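Local coordinates for protein cystathionine gamma-synthase (Xanthomonas oryzae pv. oryzae, PDB 6LD8) that probably catalyses pyridoxal phosphate-dependent trans-sulfuration chemistry, as a cystathionine gamma-synthase and possibly a cystathionine gamma-lyase, at residues 109-114 with 153-158; 183-188 with 201-206; 191-196 with 302-307. The protein carries 1 engineered substitution. All coordinates share one frame; numbering follows the deposited sequence.

Contact 1: residues 109-114 with 153-158; sequences HDAYGG and LIETPS. With 0JO (2-{[(E)-{3-hydroxy-2-methyl-5-[(phosphonooxy)methyl]pyridin-4-yl}methylidene]amino}prop-2-enoic acid), chain E; CYS (cysteine), chain F.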
loop_
_atom_site.group_PDB
_atom_site.type_symbol
_atom_site.label_atom_id
_atom_site.label_comp_id
_atom_site.label_asym_id
_atom_site.label_seq_id
_atom_site.Cartn_x
_atom_site.Cartn_y
_atom_site.Cartn_z
ATOM N N HIS A 109 17.176 14.003 32.478
ATOM C CA HIS A 109 16.157 14.989 32.914
ATOM C C HIS A 109 15.478 15.601 31.692
ATOM O O HIS A 109 14.384 16.140 31.816
ATOM C CB HIS A 109 16.814 16.060 33.817
ATOM C CG HIS A 109 17.752 17.002 33.111
ATOM N ND1 HIS A 109 18.743 16.568 32.244
ATOM C CD2 HIS A 109 17.861 18.356 33.155
ATOM C CE1 HIS A 109 19.387 17.617 31.755
ATOM N NE2 HIS A 109 18.854 18.725 32.302
ATOM N N ASP A 110 16.165 15.664 30.563
ATOM C CA ASP A 110 15.668 16.480 29.425
ATOM C C ASP A 110 15.268 15.574 28.238
ATOM O O ASP A 110 15.285 16.072 27.092
ATOM C CB ASP A 110 16.728 17.523 29.046
ATOM C CG ASP A 110 18.060 17.013 28.518
ATOM O OD1 ASP A 110 18.394 15.797 28.662
ATOM O OD2 ASP A 110 18.813 17.878 27.977
ATOM N N ALA A 111 14.925 14.301 28.478
ATOM C CA ALA A 111 14.495 13.354 27.409
ATOM C C ALA A 111 13.153 13.794 26.802
ATOM O O ALA A 111 12.481 14.686 27.378
ATOM C CB ALA A 111 14.440 11.940 27.936
ATOM N N TYR A 112 12.811 13.252 25.623
ATOM C CA TYR A 112 11.485 13.441 24.977
ATOM C C TYR A 112 10.415 13.251 26.065
ATOM O O TYR A 112 10.552 12.301 26.851
ATOM C CB TYR A 112 11.369 12.471 23.789
ATOM C CG TYR A 112 9.973 12.316 23.232
ATOM C CD1 TYR A 112 9.240 13.424 22.845
ATOM C CD2 TYR A 112 9.352 11.067 23.162
ATOM C CE1 TYR A 112 7.933 13.310 22.401
ATOM C CE2 TYR A 112 8.052 10.933 22.684
ATOM C CZ TYR A 112 7.335 12.059 22.317
ATOM O OH TYR A 112 6.045 11.990 21.870
ATOM N N GLY A 113 9.429 14.146 26.138
ATOM C CA GLY A 113 8.262 14.062 27.052
ATOM C C GLY A 113 7.562 12.694 27.050
ATOM O O GLY A 113 7.205 12.164 28.117
ATOM N N GLY A 114 7.423 12.085 25.891
ATOM C CA GLY A 114 6.843 10.749 25.780
ATOM C C GLY A 114 7.686 9.737 26.492
ATOM O O GLY A 114 7.116 8.821 27.105
ATOM N N LEU A 153 19.942 5.233 30.223
ATOM C CA LEU A 153 19.469 5.738 28.929
ATOM C C LEU A 153 20.079 7.119 28.724
ATOM O O LEU A 153 19.821 8.026 29.539
ATOM C CB LEU A 153 17.937 5.801 28.893
ATOM C CG LEU A 153 17.354 6.179 27.520
ATOM C CD1 LEU A 153 16.276 5.199 27.101
ATOM C CD2 LEU A 153 16.790 7.574 27.527
ATOM N N ILE A 154 20.734 7.266 27.587
ATOM C CA ILE A 154 21.239 8.566 27.078
ATOM C C ILE A 154 20.386 9.017 25.887
ATOM O O ILE A 154 20.200 8.214 24.952
ATOM C CB ILE A 154 22.692 8.356 26.623
ATOM C CG1 ILE A 154 23.599 7.914 27.778
ATOM C CG2 ILE A 154 23.178 9.629 25.967
ATOM C CD1 ILE A 154 24.900 7.293 27.352
ATOM N N GLU A 155 19.995 10.282 25.843
ATOM C CA GLU A 155 19.353 10.856 24.644
ATOM C C GLU A 155 20.195 12.074 24.210
ATOM O O GLU A 155 20.085 13.136 24.866
ATOM C CB GLU A 155 17.889 11.165 24.961
ATOM C CG GLU A 155 17.138 11.819 23.795
ATOM C CD GLU A 155 15.775 12.415 24.124
ATOM O OE1 GLU A 155 15.579 13.582 23.786
ATOM O OE2 GLU A 155 14.919 11.709 24.740
ATOM N N THR A 156 21.014 11.929 23.154
ATOM C CA THR A 156 21.913 13.011 22.656
ATOM C C THR A 156 21.896 13.083 21.130
ATOM O O THR A 156 22.092 12.085 20.437
ATOM C CB THR A 156 23.344 12.894 23.213
ATOM O OG1 THR A 156 24.143 14.008 22.810
ATOM C CG2 THR A 156 24.081 11.674 22.740
ATOM N N PRO A 157 21.747 14.291 20.567
ATOM C CA PRO A 157 21.363 15.481 21.303
ATOM C C PRO A 157 19.946 15.377 21.830
ATOM O O PRO A 157 19.169 14.646 21.279
ATOM C CB PRO A 157 21.296 16.593 20.257
ATOM C CG PRO A 157 22.168 16.081 19.118
ATOM C CD PRO A 157 22.016 14.586 19.157
ATOM N N SER A 158 19.634 16.216 22.795
ATOM C CA SER A 158 18.437 16.087 23.633
ATOM C C SER A 158 17.331 16.942 22.993
ATOM O O SER A 158 17.624 17.988 22.403
ATOM C CB SER A 158 18.761 16.470 25.081
ATOM O OG SER A 158 18.760 17.890 25.284
HETATM O O 0JO E . 7.932 15.625 18.027
HETATM C C 0JO E . 8.554 14.897 18.810
HETATM O OXT 0JO E . 9.361 15.345 19.652
HETATM C CA 0JO E . 8.248 13.476 18.843
HETATM C CB 0JO E . 6.926 13.026 18.530
HETATM N N 0JO E . 9.302 12.628 19.228
HETATM C C4A 0JO E . 9.316 11.329 19.284
HETATM C C4 0JO E . 10.471 10.620 19.857
HETATM C C3 0JO E . 11.676 11.340 20.053
HETATM O O3 0JO E . 11.783 12.647 19.725
HETATM C C2 0JO E . 12.782 10.702 20.608
HETATM C C2A 0JO E . 14.067 11.446 20.820
HETATM N N1 0JO E . 12.709 9.416 20.978
HETATM C C6 0JO E . 11.562 8.732 20.817
HETATM C C5 0JO E . 10.436 9.269 20.253
HETATM C C5A 0JO E . 9.201 8.409 20.158
HETATM O OP4 0JO E . 8.986 7.801 18.857
HETATM P P 0JO E . 7.508 7.563 18.217
HETATM O OP3 0JO E . 7.890 6.969 16.863
HETATM O OP1 0JO E . 6.862 6.488 19.135
HETATM O OP2 0JO E . 6.806 8.873 18.162
HETATM N N CYS F . 0.944 14.060 21.411
HETATM C CA CYS F . 1.897 12.951 21.086
HETATM C C CYS F . 2.130 12.127 22.359
HETATM O O CYS F . 2.983 11.270 22.460
HETATM C CB CYS F . 3.179 13.464 20.405
HETATM S SG CYS F . 4.441 14.245 21.455
HETATM O OXT CYS F . 1.423 12.288 23.348
HETATM O O HOH W 1 16.161 18.685 25.754
#
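Asp110 and Tyr112 are hydrogen-bonded to Ser158 and Glu155, in and just beyond strand 151-155. Ser158 OG donates to Asp110 OD2 at 2.7 Å, from above the carboxylate plane. Glu155 OE2 takes the backbone N of Tyr112 at 2.8 Å on its syn lone pair (N-H...O angle 164°). A water bridges Asp110 O and Ser158 OG, donating to both. Ser158 OG also accepts from Arg163 N, and Asp110 OD2 has a salt bridge to Arg163.

The Glu155 carboxylate lies against Ala111, beside the N-H it accepts: Glu155 OE2 is 3.2 Å from Ala111 CB.

Tyr112 also meets the bound ligands. Its CG is anti to the backbone N (chi1 167°), which carries the ring over 0JO, the pyridoxal phosphate aminoacrylate adduct, with Tyr112 CD2 3.5 Å from 0JO C4. An aromatic ring over the cofactor pyridine is known from fold type I enzymes. Gly114 N sits over the centre of the opposite face, and the bound cysteine SG is at the ring edge. Tyr112 OH bonds to Arg59 of the second subunit.

Tyr112 is the N-cap residue of helix 113-124. Strand 151-155 runs between strands 104-108 and 180-184, and helix 167-176 packs on Ile154 and Thr156.

Contact 2: residues 183-188 with 201-206; sequences VDNTFL and DLVLHS. With 0JO (2-{[(E)-{3-hydroxy-2-methyl-5-[(phosphonooxy)methyl]pyridin-4-yl}methylidene]amino}prop-2-enoic acid), chain E.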
loop_
_atom_site.group_PDB
_atom_site.type_symbol
_atom_site.label_atom_id
_atom_site.label_comp_id
_atom_site.label_asym_id
_atom_site.label_seq_id
_atom_site.Cartn_x
_atom_site.Cartn_y
_atom_site.Cartn_z
ATOM N N VAL A 183 21.342 4.132 23.930
ATOM C CA VAL A 183 21.275 5.546 23.426
ATOM C C VAL A 183 20.105 5.694 22.443
ATOM O O VAL A 183 19.994 4.878 21.552
ATOM C CB VAL A 183 22.612 5.921 22.760
ATOM C CG1 VAL A 183 22.610 7.382 22.321
ATOM C CG2 VAL A 183 23.785 5.596 23.683
ATOM N N ASP A 184 19.246 6.668 22.685
ATOM C CA ASP A 184 18.220 7.161 21.764
ATOM C C ASP A 184 18.918 8.097 20.769
ATOM O O ASP A 184 19.179 9.246 21.106
ATOM C CB ASP A 184 17.086 7.836 22.530
ATOM C CG ASP A 184 15.920 8.156 21.609
ATOM O OD1 ASP A 184 16.183 8.136 20.385
ATOM O OD2 ASP A 184 14.757 8.382 22.111
ATOM N N ASN A 185 19.190 7.576 19.582
ATOM C CA ASN A 185 19.917 8.230 18.469
ATOM C C ASN A 185 18.936 8.803 17.421
ATOM O O ASN A 185 19.327 8.987 16.289
ATOM C CB ASN A 185 20.888 7.203 17.899
ATOM C CG ASN A 185 21.958 7.821 17.034
ATOM O OD1 ASN A 185 22.463 7.185 16.094
ATOM N ND2 ASN A 185 22.272 9.062 17.338
ATOM N N THR A 186 17.710 9.150 17.797
ATOM C CA THR A 186 16.660 9.600 16.853
ATOM C C THR A 186 17.087 10.906 16.152
ATOM O O THR A 186 16.834 11.065 14.938
ATOM C CB THR A 186 15.324 9.802 17.585
ATOM O OG1 THR A 186 14.855 8.547 18.067
ATOM C CG2 THR A 186 14.252 10.426 16.718
ATOM N N PHE A 187 17.560 11.882 16.922
ATOM C CA PHE A 187 17.835 13.252 16.455
ATOM C C PHE A 187 18.937 13.310 15.387
ATOM O O PHE A 187 18.853 14.230 14.585
ATOM C CB PHE A 187 18.093 14.135 17.656
ATOM C CG PHE A 187 16.919 14.986 18.037
ATOM C CD1 PHE A 187 15.651 14.441 18.085
ATOM C CD2 PHE A 187 17.093 16.322 18.366
ATOM C CE1 PHE A 187 14.572 15.226 18.449
ATOM C CE2 PHE A 187 16.006 17.121 18.690
ATOM C CZ PHE A 187 14.748 16.571 18.728
ATOM N N LEU A 188 19.898 12.387 15.315
ATOM C CA LEU A 188 20.971 12.464 14.286
ATOM C C LEU A 188 20.896 11.343 13.271
ATOM O O LEU A 188 21.472 11.546 12.147
ATOM C CB LEU A 188 22.342 12.477 14.962
ATOM C CG LEU A 188 22.647 13.774 15.705
ATOM C CD1 LEU A 188 23.939 13.651 16.479
ATOM C CD2 LEU A 188 22.711 14.975 14.760
ATOM N N ASP A 201 25.564 -0.684 24.624
ATOM C CA ASP A 201 25.007 -2.062 24.464
ATOM C C ASP A 201 23.952 -2.026 23.355
ATOM O O ASP A 201 23.878 -2.977 22.561
ATOM C CB ASP A 201 24.482 -2.552 25.816
ATOM C CG ASP A 201 25.617 -2.604 26.834
ATOM O OD1 ASP A 201 26.530 -3.426 26.603
ATOM O OD2 ASP A 201 25.645 -1.739 27.752
ATOM N N LEU A 202 23.197 -0.938 23.338
ATOM C CA LEU A 202 21.957 -0.770 22.562
ATOM C C LEU A 202 21.896 0.653 22.011
ATOM O O LEU A 202 22.208 1.648 22.765
ATOM C CB LEU A 202 20.749 -0.960 23.479
ATOM C CG LEU A 202 20.589 -2.324 24.138
ATOM C CD1 LEU A 202 19.691 -2.197 25.369
ATOM C CD2 LEU A 202 20.018 -3.316 23.155
ATOM N N VAL A 203 21.416 0.740 20.780
ATOM C CA VAL A 203 21.012 2.017 20.172
ATOM C C VAL A 203 19.559 1.868 19.701
ATOM O O VAL A 203 19.198 0.806 19.164
ATOM C CB VAL A 203 22.009 2.416 19.070
ATOM C CG1 VAL A 203 22.068 1.418 17.945
ATOM C CG2 VAL A 203 21.684 3.783 18.534
ATOM N N LEU A 204 18.754 2.900 19.890
ATOM C CA LEU A 204 17.381 2.846 19.391
ATOM C C LEU A 204 16.991 4.140 18.696
ATOM O O LEU A 204 17.600 5.181 18.928
ATOM C CB LEU A 204 16.435 2.476 20.549
ATOM C CG LEU A 204 16.237 3.448 21.693
ATOM C CD1 LEU A 204 15.321 4.575 21.298
ATOM C CD2 LEU A 204 15.623 2.693 22.864
ATOM N N HIS A 205 15.929 4.043 17.922
ATOM C CA HIS A 205 15.416 5.127 17.064
ATOM C C HIS A 205 13.898 5.110 17.036
ATOM O O HIS A 205 13.332 4.016 16.928
ATOM C CB HIS A 205 15.821 4.856 15.622
ATOM C CG HIS A 205 17.264 5.024 15.379
ATOM N ND1 HIS A 205 17.820 6.301 15.233
ATOM C CD2 HIS A 205 18.262 4.114 15.261
ATOM C CE1 HIS A 205 19.126 6.159 15.057
ATOM N NE2 HIS A 205 19.437 4.818 15.097
ATOM N N SER A 206 13.303 6.280 16.992
ATOM C CA SER A 206 12.050 6.485 16.239
ATOM C C SER A 206 12.348 6.563 14.744
ATOM O O SER A 206 12.855 7.604 14.344
ATOM C CB SER A 206 11.384 7.708 16.705
ATOM O OG SER A 206 10.277 7.963 15.908
HETATM O O 0JO E . 7.932 15.625 18.027
HETATM C C 0JO E . 8.554 14.897 18.810
HETATM O OXT 0JO E . 9.361 15.345 19.652
HETATM C CA 0JO E . 8.248 13.476 18.843
HETATM C CB 0JO E . 6.926 13.026 18.530
HETATM N N 0JO E . 9.302 12.628 19.228
HETATM C C4A 0JO E . 9.316 11.329 19.284
HETATM C C4 0JO E . 10.471 10.620 19.857
HETATM C C3 0JO E . 11.676 11.340 20.053
HETATM O O3 0JO E . 11.783 12.647 19.725
HETATM C C2 0JO E . 12.782 10.702 20.608
HETATM C C2A 0JO E . 14.067 11.446 20.820
HETATM N N1 0JO E . 12.709 9.416 20.978
HETATM C C6 0JO E . 11.562 8.732 20.817
HETATM C C5 0JO E . 10.436 9.269 20.253
HETATM C C5A 0JO E . 9.201 8.409 20.158
HETATM O OP4 0JO E . 8.986 7.801 18.857
HETATM P P 0JO E . 7.508 7.563 18.217
HETATM O OP3 0JO E . 7.890 6.969 16.863
HETATM O OP1 0JO E . 6.862 6.488 19.135
HETATM O OP2 0JO E . 6.806 8.873 18.162
HETATM O O HOH W 2 17.160 8.613 13.687
#
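This is a parallel strand pairing in the seven-stranded sheet of the cofactor-binding region, extended by a loop that reaches the bound 0JO. Val183 pairs with Val203, and Asp184 with Leu204. Val183 N donates to Leu202 O, and Leu204 N to Val183 O, both at 2.9 Å. Asn185 N continues the ladder to Leu204 O.

Beyond the strand, Thr186 OG1 works in both directions. It donates to Asp184 OD1 at 2.7 Å and accepts from Ser206 N at 3.0 Å. Thr186 N also gives its hydrogen to Asp184 OD1, which closes an Asx turn. These two bonds to OD1 help fix the rotation of the carboxylate. The other oxygen, Asp184 OD2, lies 2.6 Å from 0JO N1, the aspartate-pyridine pairing known from fold type I enzymes. Leu204 has CG wedged between its backbone N and carbonyl carbon (chi1 67°), and its CD1 rests 3.6 Å from Asp184 CG. Ser206 OG bonds the phosphate oxygen OP3 of 0JO at 2.8 Å.

Val183 and Val203 point to the other face. Past the strand, Asn185 CB touches Val203 CG2 and lies near His205 CE1, and Asn185 O is at the edge of the His205 ring. His205 NE2 bonds to Glu76 of helix 63-76. Strand 180-184 has strand 151-155 on its far side, and strand 202-206 has the antiparallel strand 220-224.

Contact 3: residues 191-196 with 302-307; sequences ALQKPL and RQQKGF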
loop_
_atom_site.group_PDB
_atom_site.type_symbol
_atom_site.label_atom_id
_atom_site.label_comp_id
_atom_site.label_asym_id
_atom_site.label_seq_id
_atom_site.Cartn_x
_atom_site.Cartn_y
_atom_site.Cartn_z
ATOM N N ALA A 191 23.447 7.952 10.344
ATOM C CA ALA A 191 24.304 8.567 9.307
ATOM C C ALA A 191 25.223 9.590 9.994
ATOM O O ALA A 191 26.282 9.877 9.448
ATOM C CB ALA A 191 23.463 9.188 8.228
ATOM N N LEU A 192 24.858 10.075 11.175
ATOM C CA LEU A 192 25.550 11.220 11.811
ATOM C C LEU A 192 26.103 10.918 13.209
ATOM O O LEU A 192 26.763 11.828 13.715
ATOM C CB LEU A 192 24.588 12.405 11.890
ATOM C CG LEU A 192 24.175 13.043 10.570
ATOM C CD1 LEU A 192 23.293 14.265 10.848
ATOM C CD2 LEU A 192 25.392 13.433 9.744
ATOM N N GLN A 193 25.784 9.777 13.829
ATOM C CA GLN A 193 26.268 9.371 15.176
ATOM C C GLN A 193 26.095 7.872 15.303
ATOM O O GLN A 193 24.976 7.386 15.007
ATOM C CB GLN A 193 25.506 10.113 16.266
ATOM C CG GLN A 193 26.059 9.899 17.681
ATOM C CD GLN A 193 25.338 10.783 18.673
ATOM O OE1 GLN A 193 24.151 10.576 18.978
ATOM N NE2 GLN A 193 26.044 11.788 19.188
ATOM N N LYS A 194 27.153 7.169 15.666
ATOM C CA LYS A 194 27.175 5.724 15.926
ATOM C C LYS A 194 27.499 5.453 17.387
ATOM O O LYS A 194 28.633 5.134 17.742
ATOM C CB LYS A 194 28.187 5.049 15.028
ATOM C CG LYS A 194 28.129 5.478 13.569
ATOM C CD LYS A 194 28.332 4.391 12.528
ATOM C CE LYS A 194 29.548 3.551 12.707
ATOM N NZ LYS A 194 29.494 2.324 11.903
ATOM N N PRO A 195 26.495 5.483 18.296
ATOM C CA PRO A 195 26.745 5.196 19.714
ATOM C C PRO A 195 27.411 3.852 20.011
ATOM O O PRO A 195 28.155 3.792 20.950
ATOM C CB PRO A 195 25.357 5.259 20.340
ATOM C CG PRO A 195 24.600 6.194 19.432
ATOM C CD PRO A 195 25.129 5.922 18.044
ATOM N N LEU A 196 27.162 2.813 19.219
ATOM C CA LEU A 196 27.822 1.503 19.456
ATOM C C LEU A 196 29.345 1.633 19.271
ATOM O O LEU A 196 30.037 0.805 19.850
ATOM C CB LEU A 196 27.274 0.392 18.552
ATOM C CG LEU A 196 25.754 0.175 18.575
ATOM C CD1 LEU A 196 25.410 -1.109 17.845
ATOM C CD2 LEU A 196 25.213 0.142 19.981
ATOM N N ARG A 302 33.350 16.259 17.654
ATOM C CA ARG A 302 34.167 15.031 17.822
ATOM C C ARG A 302 33.272 13.782 17.844
ATOM O O ARG A 302 33.749 12.743 17.367
ATOM C CB ARG A 302 35.081 15.187 19.059
ATOM C CG ARG A 302 35.368 13.923 19.888
ATOM C CD ARG A 302 36.744 13.196 19.851
ATOM N NE ARG A 302 37.900 14.007 20.276
ATOM C CZ ARG A 302 38.596 14.848 19.484
ATOM N NH1 ARG A 302 38.285 14.988 18.200
ATOM N NH2 ARG A 302 39.580 15.573 19.994
ATOM N N GLN A 303 32.070 13.778 18.448
ATOM C CA GLN A 303 31.346 12.477 18.563
ATOM C C GLN A 303 30.305 12.297 17.431
ATOM O O GLN A 303 29.966 11.155 17.208
ATOM C CB GLN A 303 30.822 12.219 19.974
ATOM C CG GLN A 303 29.547 12.952 20.325
ATOM C CD GLN A 303 29.131 12.650 21.743
ATOM O OE1 GLN A 303 29.880 12.037 22.508
ATOM N NE2 GLN A 303 27.964 13.150 22.113
ATOM N N GLN A 304 29.932 13.366 16.717
ATOM C CA GLN A 304 28.976 13.418 15.582
ATOM C C GLN A 304 29.706 13.643 14.237
ATOM O O GLN A 304 30.761 14.283 14.221
ATOM C CB GLN A 304 27.956 14.534 15.842
ATOM C CG GLN A 304 27.370 14.505 17.253
ATOM C CD GLN A 304 26.400 15.620 17.492
ATOM O OE1 GLN A 304 25.901 15.811 18.622
ATOM N NE2 GLN A 304 26.101 16.355 16.414
ATOM N N LYS A 305 29.129 13.200 13.118
ATOM C CA LYS A 305 29.676 13.436 11.766
ATOM C C LYS A 305 29.030 14.689 11.208
ATOM O O LYS A 305 29.366 15.086 10.114
ATOM C CB LYS A 305 29.473 12.234 10.854
ATOM C CG LYS A 305 30.014 10.942 11.438
ATOM C CD LYS A 305 30.039 9.812 10.406
ATOM C CE LYS A 305 29.771 8.439 11.000
ATOM N NZ LYS A 305 30.882 8.004 11.883
ATOM N N GLY A 306 28.107 15.281 11.946
ATOM C CA GLY A 306 27.482 16.538 11.516
ATOM C C GLY A 306 26.670 17.064 12.656
ATOM O O GLY A 306 26.504 16.309 13.669
ATOM N N PHE A 307 26.212 18.289 12.534
ATOM C CA PHE A 307 25.470 19.007 13.604
ATOM C C PHE A 307 23.942 18.841 13.442
ATOM O O PHE A 307 23.189 19.314 14.308
ATOM C CB PHE A 307 25.952 20.472 13.631
ATOM C CG PHE A 307 27.431 20.610 13.913
ATOM C CD1 PHE A 307 27.950 20.237 15.151
ATOM C CD2 PHE A 307 28.308 21.133 12.959
ATOM C CE1 PHE A 307 29.307 20.386 15.444
ATOM C CE2 PHE A 307 29.662 21.261 13.236
ATOM C CZ PHE A 307 30.164 20.866 14.474
#
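Leu192 O accepts the backbone N of Lys305 at 2.8 Å, with an N-H...O angle of 168°. The donor stands above the carbonyl plane. This is the one hydrogen bond between the two segments. Gln304 CA adds a CH...O contact to Leu192 O at 3.3 Å.

Leu192 CD2 comes up to the peptide between Lys305 and Gly306, 4.0 Å from Gly306 N. The Lys305 chain bends late, at its third and fourth torsions, and runs past the Ala191 carbonyl. Lys305 NZ ends 4.1 Å from Lys194 CG.

The contact joins a loop of the seven-stranded sheet, between strands 180-184 and 202-206, to the turn that leaves helix 297-303. That turn leads into strand 310-315 of the second, five-stranded sheet. Gln304 is the first residue to leave the helix, and its side chain bridges the turn: Gln304 NE2 donates to Gly306 O at 2.8 Å, with that oxygen close to the amide plane.

Gln193 lies alongside Gln303, with Gln193 CG 4.1 Å from Gln303 O. The Gln303 amide is held by Thr165 O and Leu167 N. Leu192 also packs on Leu263 and Gln267 of helix 259-277.

Contact 1 comes first and closes before the others open. It closes a loop of 38 residues that holds most of helix 113-124, strand 129-133, helix 138-146 and the start of strand 151-155. Contact 2 closes a short connection of 12 residues with no alpha-helix or strand. Contact 3 starts inside that connection, at 191-196, and ends far along the chain at 302-307, so contacts 2 and 3 cross. Contacts 1 and 2 share one sheet: Ile154 O lies 2.9 Å from Asp184 N, a probable hydrogen bond. Both touch 0JO. Contact 3 lies farther out. Pro195 packs on Val183, and Gln304 touches Leu188 and Pro157, so the turn before the second sheet reaches both other contacts.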